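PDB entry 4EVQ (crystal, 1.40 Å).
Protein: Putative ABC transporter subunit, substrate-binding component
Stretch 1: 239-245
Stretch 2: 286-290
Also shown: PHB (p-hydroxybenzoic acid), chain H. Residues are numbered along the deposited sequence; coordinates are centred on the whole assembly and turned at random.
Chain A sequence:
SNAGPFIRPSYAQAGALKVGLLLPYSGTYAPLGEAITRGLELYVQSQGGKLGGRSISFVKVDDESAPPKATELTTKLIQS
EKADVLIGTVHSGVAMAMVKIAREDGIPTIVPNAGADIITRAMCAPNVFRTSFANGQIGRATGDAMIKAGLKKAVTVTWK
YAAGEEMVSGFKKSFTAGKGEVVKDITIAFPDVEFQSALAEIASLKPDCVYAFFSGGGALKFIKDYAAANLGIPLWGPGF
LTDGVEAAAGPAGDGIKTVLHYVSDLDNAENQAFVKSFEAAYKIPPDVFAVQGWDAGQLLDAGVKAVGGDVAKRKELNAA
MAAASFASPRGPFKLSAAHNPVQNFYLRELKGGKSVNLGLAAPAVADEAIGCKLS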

ATOM      1  N   GLY A 239      -2.785   8.051   3.239  1.00  7.43           N
ATOM      2  CA  GLY A 239      -1.687   8.095   4.168  1.00  7.91           C
ATOM      3  C   GLY A 239      -0.303   7.799   3.659  1.00  7.31           C
ATOM      4  O   GLY A 239       0.659   8.045   4.379  1.00  7.91           O
ATOM      5  N   PHE A 240      -0.218   7.311   2.437  1.00  6.93           N
ATOM      6  CA  PHE A 240       1.072   7.175   1.773  1.00  6.08           C
ATOM      7  C   PHE A 240       1.799   8.509   1.685  1.00  7.57           C
ATOM      8  O   PHE A 240       3.021   8.544   1.560  1.00  9.03           O
ATOM      9  N   LEU A 241       1.043   9.611   1.703  1.00  7.12           N
ATOM     10  CA  LEU A 241       1.623  10.958   1.574  1.00  6.72           C
ATOM     11  C   LEU A 241       2.545  11.244   2.746  1.00  7.72           C
ATOM     12  O   LEU A 241       3.492  11.985   2.577  1.00 10.70           O
ATOM     13  N   THR A 242       2.288  10.690   3.937  1.00  7.04           N
ATOM     14  CA  THR A 242       3.106  10.957   5.104  1.00  9.33           C
ATOM     15  C   THR A 242       3.881   9.771   5.653  1.00  9.33           C
ATOM     16  O   THR A 242       4.857   9.958   6.386  1.00  9.16           O
ATOM     17  N   ASP A 243       3.445   8.540   5.336  1.00  9.61           N
ATOM     18  CA  ASP A 243       4.099   7.407   5.963  1.00  9.57           C
ATOM     19  C   ASP A 243       5.563   7.252   5.542  1.00 10.11           C
ATOM     20  O   ASP A 243       5.883   7.242   4.370  1.00 10.97           O
ATOM     21  N   GLY A 244       6.431   7.161   6.537  1.00  8.98           N
ATOM     22  CA  GLY A 244       7.849   7.016   6.331  1.00  9.44           C
ATOM     23  C   GLY A 244       8.650   8.288   6.261  1.00 10.20           C
ATOM     24  O   GLY A 244       9.869   8.200   6.258  1.00 13.60           O
ATOM     25  N   VAL A 245       7.985   9.438   6.164  1.00  8.93           N
ATOM     26  CA  VAL A 245       8.672  10.722   5.954  1.00  8.99           C
ATOM     27  C   VAL A 245       8.361  11.693   7.061  1.00  9.38           C
ATOM     28  O   VAL A 245       8.769  12.853   6.968  1.00 10.61           O
ATOM     29  N   PRO A 286       8.046   1.074  12.266  1.00 10.43           N
ATOM     30  CA  PRO A 286       7.492   0.567  11.017  1.00  9.54           C
ATOM     31  C   PRO A 286       6.403   1.467  10.486  1.00  9.10           C
ATOM     32  O   PRO A 286       5.685   2.082  11.267  1.00 11.00           O
ATOM     33  N   ASP A 287       6.292   1.567   9.179  1.00  8.13           N
ATOM     34  CA  ASP A 287       5.168   2.252   8.544  1.00  8.48           C
ATOM     35  C   ASP A 287       4.256   1.245   7.877  1.00  7.85           C
ATOM     36  O   ASP A 287       4.415   0.013   8.031  1.00  8.02           O
ATOM     37  N   VAL A 288       3.278   1.749   7.141  1.00  6.54           N
ATOM     38  CA  VAL A 288       2.253   0.871   6.546  1.00  5.94           C
ATOM     39  C   VAL A 288       2.870  -0.150   5.624  1.00  6.47           C
ATOM     40  O   VAL A 288       2.342  -1.264   5.505  1.00  6.80           O
ATOM     41  N   PHE A 289       3.955   0.191   4.928  1.00  6.73           N
ATOM     42  CA  PHE A 289       4.582  -0.724   3.995  1.00  6.45           C
ATOM     43  C   PHE A 289       5.182  -1.881   4.735  1.00  6.43           C
ATOM     44  O   PHE A 289       5.040  -3.062   4.311  1.00  7.15           O
ATOM     45  N   ALA A 290       5.840  -1.616   5.861  1.00  7.17           N
ATOM     46  CA  ALA A 290       6.339  -2.698   6.707  1.00  7.93           C
ATOM     47  C   ALA A 290       5.227  -3.588   7.233  1.00  7.37           C
ATOM     48  O   ALA A 290       5.385  -4.820   7.255  1.00  8.04           O
TER

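The contact centres on Asp243, whose CA lies 5.9 Å from the CA of Asp287. Its CA-to-CB bond points toward the second stretch. Chi1 is -99°, between wells, and with chi2 at 48° it places the carboxylate at the start of the helix. There Asp243 OD2 accepts a hydrogen bond from Val288 N at 2.9 Å, while OD1 is satisfied elsewhere in the structure.

Asp287 is the N-cap. Its p rotamer folds the carboxylate back over the first turn, where OD1 accepts weak bonds from Phe289 N (3.2 Å) and Ala290 N (3.3 Å). Its OD2 lies 3.5 Å from Gly244 CA. A CB on Gly244 would clash with this oxygen, and the backbone angles there call for glycine in any case.

Phe240 and Phe289 both leave their backbones sideways. Both are m rotamers, and the tip of the Phe289 ring meets the CD1 side of Phe240, with Phe240 CD1 3.8 Å from Phe289 CZ. Val288 (chi1 68°, p) points toward the first stretch, and its CG1 lies 4.3 Å from Phe240 CD1.

p-Hydroxybenzoic acid meets both aromatics. Its ring atom C5 sits over one face of Phe240, and its O4 lies at the edge of Phe289, 3.4 Å from Phe289 CZ. PHB O4 is also 3.2 Å from Phe240 CB.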

ATOM      1  CB  PHE A 240       0.912   6.564   0.376  1.00  6.34           C
ATOM      2  CG  PHE A 240      -0.064   5.444   0.335  1.00  6.39           C
ATOM      3  CD1 PHE A 240       0.198   4.280   1.023  1.00  6.40           C
ATOM      4  CD2 PHE A 240      -1.282   5.591  -0.306  1.00  7.02           C
ATOM      5  CE1 PHE A 240      -0.738   3.272   1.047  1.00  7.62           C
ATOM      6  CE2 PHE A 240      -2.237   4.566  -0.244  1.00  7.42           C
ATOM      7  CZ  PHE A 240      -1.962   3.432   0.431  1.00  8.00           C
ATOM      8  CB  LEU A 241       0.469  11.952   1.556  1.00  8.34           C
ATOM      9  CG  LEU A 241       0.856  13.420   1.434  1.00  9.31           C
ATOM     10  CD1 LEU A 241       1.574  13.699   0.129  1.00 11.04           C
ATOM     11  CD2 LEU A 241      -0.392  14.306   1.578  1.00 11.29           C
ATOM     12  CB  THR A 242       2.265  11.606   6.230  1.00  9.84           C
ATOM     13  OG1 THR A 242       1.201  10.716   6.639  1.00 11.06           O
ATOM     14  CG2 THR A 242       1.632  12.891   5.764  1.00 10.65           C
ATOM     15  CB  ASP A 243       3.332   6.106   5.698  1.00  9.66           C
ATOM     16  CG  ASP A 243       2.440   5.710   6.867  1.00  9.82           C
ATOM     17  OD1 ASP A 243       1.686   6.575   7.370  1.00 10.56           O
ATOM     18  OD2 ASP A 243       2.480   4.515   7.297  1.00  9.82           O
ATOM     19  CB  VAL A 245       8.378  11.324   4.580  1.00 10.35           C
ATOM     20  CG1 VAL A 245       8.890  10.387   3.449  1.00 12.43           C
ATOM     21  CG2 VAL A 245       6.939  11.710   4.393  1.00 11.65           C
ATOM     22  CB  PRO A 286       6.913  -0.775  11.405  1.00  9.68           C
ATOM     23  CG  PRO A 286       6.566  -0.621  12.872  1.00 10.89           C
ATOM     24  CD  PRO A 286       7.558   0.358  13.441  1.00 10.26           C
ATOM     25  CB  ASP A 287       5.655   3.349   7.598  1.00  9.93           C
ATOM     26  CG  ASP A 287       6.466   2.825   6.468  1.00 11.46           C
ATOM     27  OD1 ASP A 287       6.484   1.626   6.205  1.00 11.35           O
ATOM     28  OD2 ASP A 287       7.156   3.637   5.796  1.00 16.34           O
ATOM     29  CB  VAL A 288       1.154   1.713   5.828  1.00  7.15           C
ATOM     30  CG1 VAL A 288       1.681   2.414   4.583  1.00  7.20           C
ATOM     31  CG2 VAL A 288      -0.094   0.860   5.535  1.00  7.98           C
ATOM     32  CB  PHE A 289       5.600   0.061   3.152  1.00  7.54           C
ATOM     33  CG  PHE A 289       5.007   1.304   2.551  1.00  7.42           C
ATOM     34  CD1 PHE A 289       4.092   1.227   1.534  1.00  7.85           C
ATOM     35  CD2 PHE A 289       5.389   2.556   2.996  1.00  6.98           C
ATOM     36  CE1 PHE A 289       3.492   2.364   1.010  1.00  6.89           C
ATOM     37  CE2 PHE A 289       4.853   3.693   2.475  1.00  7.57           C
ATOM     38  CZ  PHE A 289       3.898   3.611   1.497  1.00  7.83           C
ATOM     39  CB  ALA A 290       7.138  -2.138   7.846  1.00  9.30           C
TER
HETATM   40  C1' PHB H 406       1.056   2.140  -6.324  1.00  6.09           C
HETATM   41  O1' PHB H 406       1.660   2.398  -7.390  1.00  6.61           O
HETATM   42  O2' PHB H 406       0.056   1.321  -6.273  1.00  7.16           O
HETATM   43  C1  PHB H 406       1.451   2.745  -5.035  1.00  5.93           C
HETATM   44  C2  PHB H 406       2.758   3.200  -4.867  1.00  6.44           C
HETATM   45  C3  PHB H 406       3.130   3.786  -3.667  1.00  6.91           C
HETATM   46  C4  PHB H 406       2.217   3.927  -2.675  1.00  6.92           C
HETATM   47  C5  PHB H 406       0.921   3.462  -2.809  1.00  6.17           C
HETATM   48  C6  PHB H 406       0.564   2.889  -3.993  1.00  6.48           C
HETATM   49  O4  PHB H 406       2.558   4.497  -1.503  1.00 13.73           O